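Local coordinates for DUF2235 domain-containing protein (PDB 4O5P), which is a type VI secretion phospholipase effector, Tle1, which probably cleaves membrane phospholipids with an alpha/beta-hydrolase catalytic domain, at residues Y684-F689 against S693-S698; D304-P309 against P345-R350; V472-T477 against Y623-R628. All blocks are in the same frame, centred on the assembly; numbering follows the deposited sequence.

Contact 1: residues Y684-F689 against S693-S698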
# COMPACT_ATOMS: atom_id res chain seq x y z
N TYR A 684 -3.44 19.00 -1.56
CA TYR A 684 -3.19 18.19 -0.39
C TYR A 684 -3.44 16.73 -0.74
O TYR A 684 -4.24 16.43 -1.64
CB TYR A 684 -4.06 18.62 0.79
CG TYR A 684 -3.71 20.00 1.29
CD1 TYR A 684 -2.44 20.30 1.76
CD2 TYR A 684 -4.66 21.01 1.28
CE1 TYR A 684 -2.14 21.58 2.20
CE2 TYR A 684 -4.37 22.26 1.71
CZ TYR A 684 -3.12 22.54 2.17
OH TYR A 684 -2.88 23.82 2.60
N ARG A 685 -2.73 15.84 -0.06
CA ARG A 685 -2.88 14.41 -0.30
C ARG A 685 -4.28 14.00 0.13
O ARG A 685 -4.81 14.52 1.13
CB ARG A 685 -1.83 13.66 0.52
CG ARG A 685 -1.91 12.14 0.42
CD ARG A 685 -0.91 11.49 1.37
NE ARG A 685 -0.73 10.08 1.01
CZ ARG A 685 -0.06 9.20 1.75
NH1 ARG A 685 0.50 9.56 2.90
NH2 ARG A 685 0.02 7.95 1.33
N LEU A 686 -4.91 13.09 -0.60
CA LEU A 686 -6.22 12.61 -0.18
C LEU A 686 -6.05 11.62 0.96
O LEU A 686 -5.16 10.76 0.90
CB LEU A 686 -6.99 11.96 -1.34
CG LEU A 686 -8.25 11.15 -0.99
CD1 LEU A 686 -9.32 12.05 -0.34
CD2 LEU A 686 -8.78 10.52 -2.26
N VAL A 687 -6.88 11.77 2.00
CA VAL A 687 -6.83 10.90 3.17
C VAL A 687 -8.23 10.40 3.49
O VAL A 687 -9.17 11.19 3.58
CB VAL A 687 -6.27 11.63 4.42
CG1 VAL A 687 -6.16 10.65 5.61
CG2 VAL A 687 -4.93 12.24 4.14
N HIS A 688 -8.36 9.09 3.64
CA HIS A 688 -9.61 8.50 4.10
C HIS A 688 -9.55 8.19 5.59
O HIS A 688 -8.52 7.71 6.07
CB HIS A 688 -9.90 7.19 3.35
CG HIS A 688 -10.14 7.38 1.88
ND1 HIS A 688 -9.12 7.49 0.97
CD2 HIS A 688 -11.29 7.50 1.18
CE1 HIS A 688 -9.63 7.67 -0.24
NE2 HIS A 688 -10.95 7.68 -0.14
N PHE A 689 -10.63 8.45 6.30
CA PHE A 689 -10.74 8.00 7.68
C PHE A 689 -11.99 7.14 7.71
O PHE A 689 -13.10 7.64 7.97
CB PHE A 689 -10.88 9.16 8.67
CG PHE A 689 -9.92 10.30 8.45
CD1 PHE A 689 -10.24 11.33 7.57
CD2 PHE A 689 -8.73 10.37 9.16
CE1 PHE A 689 -9.35 12.40 7.38
CE2 PHE A 689 -7.85 11.43 8.97
CZ PHE A 689 -8.16 12.43 8.08
N SER A 693 -13.50 11.44 4.37
CA SER A 693 -12.28 11.87 3.70
C SER A 693 -11.96 13.32 4.08
O SER A 693 -12.84 14.05 4.56
CB SER A 693 -12.41 11.72 2.17
OG SER A 693 -13.61 12.33 1.71
N ASN A 694 -10.71 13.74 3.86
CA ASN A 694 -10.33 15.12 4.19
C ASN A 694 -10.74 16.15 3.15
O ASN A 694 -10.72 17.35 3.42
CB ASN A 694 -8.82 15.24 4.48
CG ASN A 694 -7.95 14.90 3.26
OD1 ASN A 694 -8.38 14.20 2.33
ND2 ASN A 694 -6.71 15.39 3.27
N LYS A 695 -11.08 15.69 1.95
CA LYS A 695 -11.55 16.60 0.93
C LYS A 695 -12.82 16.05 0.30
O LYS A 695 -13.13 14.85 0.42
CB LYS A 695 -10.48 16.83 -0.13
CG LYS A 695 -10.14 15.59 -0.93
CD LYS A 695 -9.07 15.89 -1.99
CE LYS A 695 -7.73 16.26 -1.35
NZ LYS A 695 -6.77 16.74 -2.39
N ARG A 696 -13.57 16.92 -0.36
CA ARG A 696 -14.81 16.55 -1.00
C ARG A 696 -14.52 15.74 -2.25
O ARG A 696 -13.59 16.06 -3.01
CB ARG A 696 -15.64 17.79 -1.33
CG ARG A 696 -16.04 18.62 -0.10
CD ARG A 696 -17.19 19.56 -0.42
NE ARG A 696 -16.74 20.69 -1.22
CZ ARG A 696 -17.53 21.49 -1.92
NH1 ARG A 696 -18.84 21.29 -1.96
NH2 ARG A 696 -17.00 22.49 -2.61
N LEU A 697 -15.31 14.70 -2.46
CA LEU A 697 -15.14 13.83 -3.61
C LEU A 697 -16.48 13.55 -4.25
O LEU A 697 -17.52 13.57 -3.58
CB LEU A 697 -14.51 12.50 -3.20
CG LEU A 697 -13.13 12.50 -2.55
CD1 LEU A 697 -12.79 11.08 -2.13
CD2 LEU A 697 -12.10 13.02 -3.54
N SER A 698 -16.44 13.30 -5.56
CA SER A 698 -17.62 12.91 -6.31
C SER A 698 -17.32 11.56 -6.92
O SER A 698 -16.26 11.38 -7.52
CB SER A 698 -17.88 13.92 -7.43
OG SER A 698 -18.86 13.46 -8.34
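Asn694 binds three backbone groups of 684-689. Its ND2 donates to Arg685 O at 3.0 Å, almost straight (171° at the hydrogen) and with the carbonyl oxygen close to the amide plane. On the other branch, Val687 N donates to Asn694 OD1 at 2.9 Å, but it arrives from above the plane of that C=O rather than on a lone pair. Those two bonds hold both ends of the amide, and the main chain adds a third, Asn694 N to Val687 O at 3.0 Å. With CG lying between the backbone N and the carbonyl carbon, this torsion (chi1 63°) turns the amide toward 684-689. Beyond it Lys695, bent at chi3, donates from NZ to Tyr684 O at 2.7 Å; the same ammonium forms a salt bridge with Glu622. His688 and Ser693 are a non-hydrogen-bonded antiparallel pair of a tight hairpin whose strand 692-693 is the edge of a small mixed sheet, with 687-689 in the middle, parallel to 346-353. Ser693 CA adds a CA-H...O contact to Val687 O. Outward, Leu686 CD1 lies 3.7 Å from Lys695 CG and meets Leu697 CD1 tip to tip at 4.0 Å. Leu697 in turn touches Phe612 and Ile614 of strand 609-614. Phe689 turns its ring edge to Asn694 N, CE1 at 4.0 Å, while Val687 CG1 lies over one ring face.

Contact 2: residues D304-P309 against P345-R350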
# COMPACT_ATOMS: atom_id res chain seq x y z
N ASP A 304 -14.89 -0.60 3.04
CA ASP A 304 -15.36 -1.02 4.37
C ASP A 304 -14.49 -2.06 5.08
O ASP A 304 -14.91 -2.65 6.07
CB ASP A 304 -16.82 -1.49 4.31
CG ASP A 304 -17.75 -0.40 3.82
OD1 ASP A 304 -17.35 0.79 3.80
OD2 ASP A 304 -18.91 -0.72 3.47
N THR A 305 -13.27 -2.26 4.60
CA THR A 305 -12.34 -3.19 5.24
C THR A 305 -11.05 -2.52 5.73
O THR A 305 -10.15 -3.17 6.25
CB THR A 305 -12.05 -4.42 4.35
OG1 THR A 305 -11.53 -3.98 3.09
CG2 THR A 305 -13.33 -5.22 4.11
N MSE A 306 -10.95 -1.21 5.58
CA MSE A 306 -9.78 -0.51 6.10
C MSE A 306 -9.95 -0.21 7.58
O MSE A 306 -8.98 -0.08 8.33
CB MSE A 306 -9.55 0.79 5.32
CG MSE A 306 -9.15 0.55 3.86
SE MSE A 306 -7.51 -0.51 3.78
CE MSE A 306 -8.32 -2.24 3.43
N ARG A 307 -11.21 -0.04 7.98
CA ARG A 307 -11.56 0.21 9.37
C ARG A 307 -10.99 -0.91 10.24
O ARG A 307 -11.25 -2.09 9.97
CB ARG A 307 -13.08 0.21 9.48
CG ARG A 307 -13.61 0.70 10.78
CD ARG A 307 -15.09 0.30 10.94
NE ARG A 307 -15.47 0.48 12.34
CZ ARG A 307 -15.86 1.64 12.85
NH1 ARG A 307 -15.96 2.71 12.06
NH2 ARG A 307 -16.16 1.72 14.14
N LEU A 308 -10.20 -0.57 11.26
CA LEU A 308 -9.58 -1.61 12.07
C LEU A 308 -10.68 -2.44 12.77
O LEU A 308 -11.79 -1.94 12.97
CB LEU A 308 -8.60 -1.02 13.08
CG LEU A 308 -7.30 -0.32 12.66
CD1 LEU A 308 -6.56 0.11 13.90
CD2 LEU A 308 -6.38 -1.19 11.83
N PRO A 309 -10.39 -3.72 13.09
CA PRO A 309 -11.41 -4.55 13.74
C PRO A 309 -11.92 -3.94 15.04
O PRO A 309 -11.12 -3.45 15.86
CB PRO A 309 -10.66 -5.86 14.05
CG PRO A 309 -9.66 -5.97 12.95
CD PRO A 309 -9.22 -4.52 12.68
N PRO A 345 -3.29 7.82 -2.19
CA PRO A 345 -4.03 8.36 -1.05
C PRO A 345 -3.82 7.53 0.22
O PRO A 345 -3.61 6.31 0.16
CB PRO A 345 -5.50 8.30 -1.50
CG PRO A 345 -5.53 7.20 -2.54
CD PRO A 345 -4.19 7.28 -3.22
N LEU A 346 -3.87 8.21 1.36
CA LEU A 346 -3.65 7.56 2.63
C LEU A 346 -4.97 7.03 3.19
O LEU A 346 -6.02 7.66 3.04
CB LEU A 346 -3.01 8.56 3.60
CG LEU A 346 -2.71 8.06 5.02
CD1 LEU A 346 -1.68 6.91 5.00
CD2 LEU A 346 -2.21 9.21 5.87
N ASP A 347 -4.93 5.86 3.80
CA ASP A 347 -6.00 5.48 4.70
C ASP A 347 -5.51 5.58 6.13
O ASP A 347 -4.73 4.75 6.60
CB ASP A 347 -6.53 4.06 4.41
CG ASP A 347 -7.81 4.08 3.60
OD1 ASP A 347 -7.73 4.13 2.36
OD2 ASP A 347 -8.92 4.03 4.21
N SER A 348 -6.00 6.59 6.84
CA SER A 348 -5.75 6.68 8.28
C SER A 348 -6.46 5.53 9.01
O SER A 348 -7.39 4.93 8.48
CB SER A 348 -6.26 8.02 8.79
OG SER A 348 -6.13 8.14 10.20
N ILE A 349 -6.01 5.20 10.21
CA ILE A 349 -6.72 4.20 11.01
C ILE A 349 -7.72 4.88 11.95
O ILE A 349 -8.29 4.21 12.82
CB ILE A 349 -5.77 3.35 11.84
CG1 ILE A 349 -4.90 4.23 12.74
CG2 ILE A 349 -4.92 2.45 10.95
CD1 ILE A 349 -4.24 3.46 13.86
N ARG A 350 -7.90 6.19 11.78
CA ARG A 350 -8.95 6.95 12.47
C ARG A 350 -10.33 6.60 11.92
O ARG A 350 -10.50 6.35 10.71
CB ARG A 350 -8.74 8.47 12.35
CG ARG A 350 -9.31 9.32 13.52
CD ARG A 350 -8.99 10.80 13.37
NE ARG A 350 -9.78 11.45 12.31
CZ ARG A 350 -9.42 12.56 11.70
NH1 ARG A 350 -8.26 13.13 12.01
NH2 ARG A 350 -10.18 13.09 10.76
O HOH W 1 -9.60 2.20 11.65
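A single water joins the backbones of Leu308 and Ile349. It accepts from Leu308 N at 2.9 Å and donates to Ile349 O at 2.7 Å, bridging two segments whose remaining contacts here are made by side chains. Next to it Leu308 and Ile349 cross obliquely, branch against branch: Leu308 CD1 lies 3.9 Å from Ile349 CB, and Leu308 CD2 lies 4.0 Å from Ile349 CG2. Ile349 has CG1 between its backbone N and carbonyl carbon (chi1 56°), which leaves CG2 beside the backbone N and turned to the leucine. His333 of strand 331-336 touches this isoleucine, and Cys331 of the same strand touches the leucine. Both segments belong to the catalytic region, of the alpha/beta-hydrolase clan; here the loop after strand 294-299 packs against strand 346-353, a neighbour of 687-689 in a small mixed sheet. Farther along, the selenomethionine at Met306 meets Asp347 through its methylenes, the two side chains crossing at about a right angle. Asp347 OD2 is 3.5 Å from Met306 CB and equally near Met306 CG, and the bends at chi2 and chi3 then lead the selenium end away. Ser348 faces the other way, and its OG, also bonded to Glu372, accepts from Arg350 N at 3.1 Å in an ST turn. Arg244 of helix 238-254 donates to the carbonyls of Asp347 and Ser348 and also touches Ile349.

Contact 3: residues V472-T477 against Y623-R628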
# COMPACT_ATOMS: atom_id res chain seq x y z
N VAL A 472 -1.60 18.59 10.51
CA VAL A 472 -0.21 18.20 10.36
C VAL A 472 0.12 18.14 8.87
O VAL A 472 1.19 18.55 8.45
CB VAL A 472 0.12 16.85 11.09
CG1 VAL A 472 1.44 16.28 10.62
CG2 VAL A 472 0.16 17.05 12.60
N ILE A 473 -0.82 17.64 8.08
CA ILE A 473 -0.63 17.58 6.64
C ILE A 473 -0.57 18.98 6.02
O ILE A 473 0.27 19.25 5.15
CB ILE A 473 -1.69 16.69 5.95
CG1 ILE A 473 -1.45 15.24 6.32
CG2 ILE A 473 -1.67 16.85 4.41
CD1 ILE A 473 -2.40 14.29 5.65
N ARG A 474 -1.47 19.87 6.45
CA ARG A 474 -1.45 21.25 5.95
C ARG A 474 -0.07 21.87 6.20
O ARG A 474 0.57 22.39 5.27
CB ARG A 474 -2.54 22.09 6.65
CG ARG A 474 -2.42 23.59 6.36
CD ARG A 474 -3.41 24.50 7.09
NE ARG A 474 -3.24 25.88 6.62
CZ ARG A 474 -3.83 26.96 7.14
NH1 ARG A 474 -4.65 26.86 8.19
NH2 ARG A 474 -3.58 28.15 6.62
N ARG A 475 0.39 21.77 7.44
CA ARG A 475 1.64 22.43 7.81
C ARG A 475 2.90 21.78 7.20
O ARG A 475 3.80 22.47 6.75
CB ARG A 475 1.75 22.56 9.35
CG ARG A 475 2.93 23.44 9.81
CD ARG A 475 2.91 23.71 11.32
NE ARG A 475 3.98 24.62 11.71
CZ ARG A 475 5.23 24.23 12.01
NH1 ARG A 475 5.55 22.95 11.95
NH2 ARG A 475 6.16 25.12 12.35
N GLU A 476 2.94 20.44 7.15
CA GLU A 476 4.08 19.74 6.56
C GLU A 476 4.13 19.92 5.04
O GLU A 476 5.22 19.98 4.44
CB GLU A 476 4.06 18.25 6.95
CG GLU A 476 4.40 18.06 8.42
CD GLU A 476 5.79 18.59 8.74
OE1 GLU A 476 6.70 18.44 7.88
OE2 GLU A 476 5.98 19.14 9.86
N THR A 477 2.96 20.06 4.43
CA THR A 477 2.89 20.31 2.99
C THR A 477 3.49 21.67 2.77
O THR A 477 4.28 21.86 1.84
CB THR A 477 1.47 20.29 2.43
OG1 THR A 477 0.89 19.00 2.67
CG2 THR A 477 1.50 20.53 0.90
N TYR A 623 -4.75 25.06 -3.60
CA TYR A 623 -3.61 25.68 -4.27
C TYR A 623 -3.22 26.94 -3.54
O TYR A 623 -2.05 27.17 -3.25
CB TYR A 623 -3.94 26.02 -5.74
CG TYR A 623 -2.85 26.84 -6.42
CD1 TYR A 623 -2.77 28.22 -6.23
CD2 TYR A 623 -1.92 26.24 -7.26
CE1 TYR A 623 -1.78 28.97 -6.82
CE2 TYR A 623 -0.92 27.00 -7.88
CZ TYR A 623 -0.86 28.37 -7.65
OH TYR A 623 0.12 29.15 -8.24
N SER A 624 -4.21 27.78 -3.24
CA SER A 624 -3.91 29.06 -2.61
C SER A 624 -3.37 28.94 -1.19
O SER A 624 -2.44 29.65 -0.82
CB SER A 624 -5.12 30.01 -2.68
OG SER A 624 -5.39 30.35 -4.04
N GLN A 625 -3.94 28.06 -0.38
CA GLN A 625 -3.43 27.88 0.97
C GLN A 625 -1.99 27.35 0.94
O GLN A 625 -1.13 27.81 1.69
CB GLN A 625 -4.34 26.94 1.76
CG GLN A 625 -4.07 26.88 3.27
CD GLN A 625 -5.16 26.12 3.99
OE1 GLN A 625 -6.21 26.68 4.34
NE2 GLN A 625 -4.94 24.83 4.21
N ILE A 626 -1.72 26.40 0.05
CA ILE A 626 -0.37 25.85 -0.06
C ILE A 626 0.61 26.93 -0.51
O ILE A 626 1.70 27.06 0.04
CB ILE A 626 -0.34 24.64 -1.01
CG1 ILE A 626 -1.04 23.44 -0.35
CG2 ILE A 626 1.11 24.22 -1.33
CD1 ILE A 626 -1.32 22.28 -1.31
N HIS A 627 0.22 27.71 -1.50
CA HIS A 627 1.07 28.79 -2.00
C HIS A 627 1.39 29.79 -0.89
O HIS A 627 2.55 30.11 -0.66
CB HIS A 627 0.38 29.47 -3.18
CG HIS A 627 1.32 30.18 -4.09
ND1 HIS A 627 1.87 31.40 -3.79
CD2 HIS A 627 1.79 29.84 -5.32
CE1 HIS A 627 2.64 31.79 -4.80
NE2 HIS A 627 2.61 30.87 -5.74
N ARG A 628 0.36 30.25 -0.19
CA ARG A 628 0.54 31.20 0.93
C ARG A 628 1.34 30.68 2.14
O ARG A 628 2.32 31.34 2.55
CB ARG A 628 -0.82 31.73 1.39
CG ARG A 628 -1.61 32.40 0.28
CD ARG A 628 -2.81 33.15 0.83
NE ARG A 628 -4.02 32.93 0.05
CZ ARG A 628 -4.25 33.47 -1.15
NH1 ARG A 628 -3.34 34.25 -1.70
NH2 ARG A 628 -5.38 33.22 -1.79
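Arg474 and Gln625 stack flat group on flat group between two helices. The amide of Gln625 lies over one face of the guanidinium, with its CD 3.1 Å above that plane and offset toward the rim; the two planes are 26° apart. Along their lengths the side chains cross at about a right angle, and the nearer part of the arginine chain joins in, its CD 3.9 Å from Gln625 CD. Gln625 CG also comes within 3.6 Å of Arg474 NH2, which carries the overlap back along the glutamine chain. Both residues reach out from their helices: Arg474 has CG anti to the backbone N (chi1 170°) and stays extended as far as NE, and Gln625 takes a similar first torsion. The second pair meets through a methyl and is buried. Thr477 CG2 meets Ile626 CD1 at 4.0 Å and Ile626 CG1 at 4.1 Å, where the CA atoms of the two segments come closest, those of Thr477 and Ile626 being 7.1 Å apart.

The next shell sets these groups in place. Arg474 NE makes a salt bridge with Asp629, one turn beyond Gln625, so the guanidinium is tied to the very helix whose glutamine covers it. Thr477 is turned so that OG1 donates to Ile473 O at 2.6 Å. That carbonyl also accepts from Thr477 N, the two donors arriving from opposite faces of its plane, and the methyl CG2 is left pointing across to Ile626. Tyr684 touches Arg474, Thr477 and Ile626, filling in beside the contact from the chain that leads into strand 687-689. Helix 469-487 also packs through Val472 against strand 7-10, and helix 616-637 follows directly on strand 609-614.

Overall arrangement
Contacts 1 and 2 are buried and reach the same small sheet, in which strands 687-689 and 346-353 are neighbours: His688 N lies 2.8 Å from Leu346 O, linking the C-terminal and catalytic regions. Contact 3 is partly buried and joins two helices, farther from the centre of the chain. Chemistry follows place: contact 1 depends on direct bonds to backbone groups, contact 2 on one water and aliphatic packing, contact 3 on a stacked arginine and glutamine beside a methyl contact between threonine and isoleucine. Tyr684 connects contact 1 to contact 3, packing on Ile626, whereas contacts 2 and 3 do not touch, their nearest atoms about 5 Å apart.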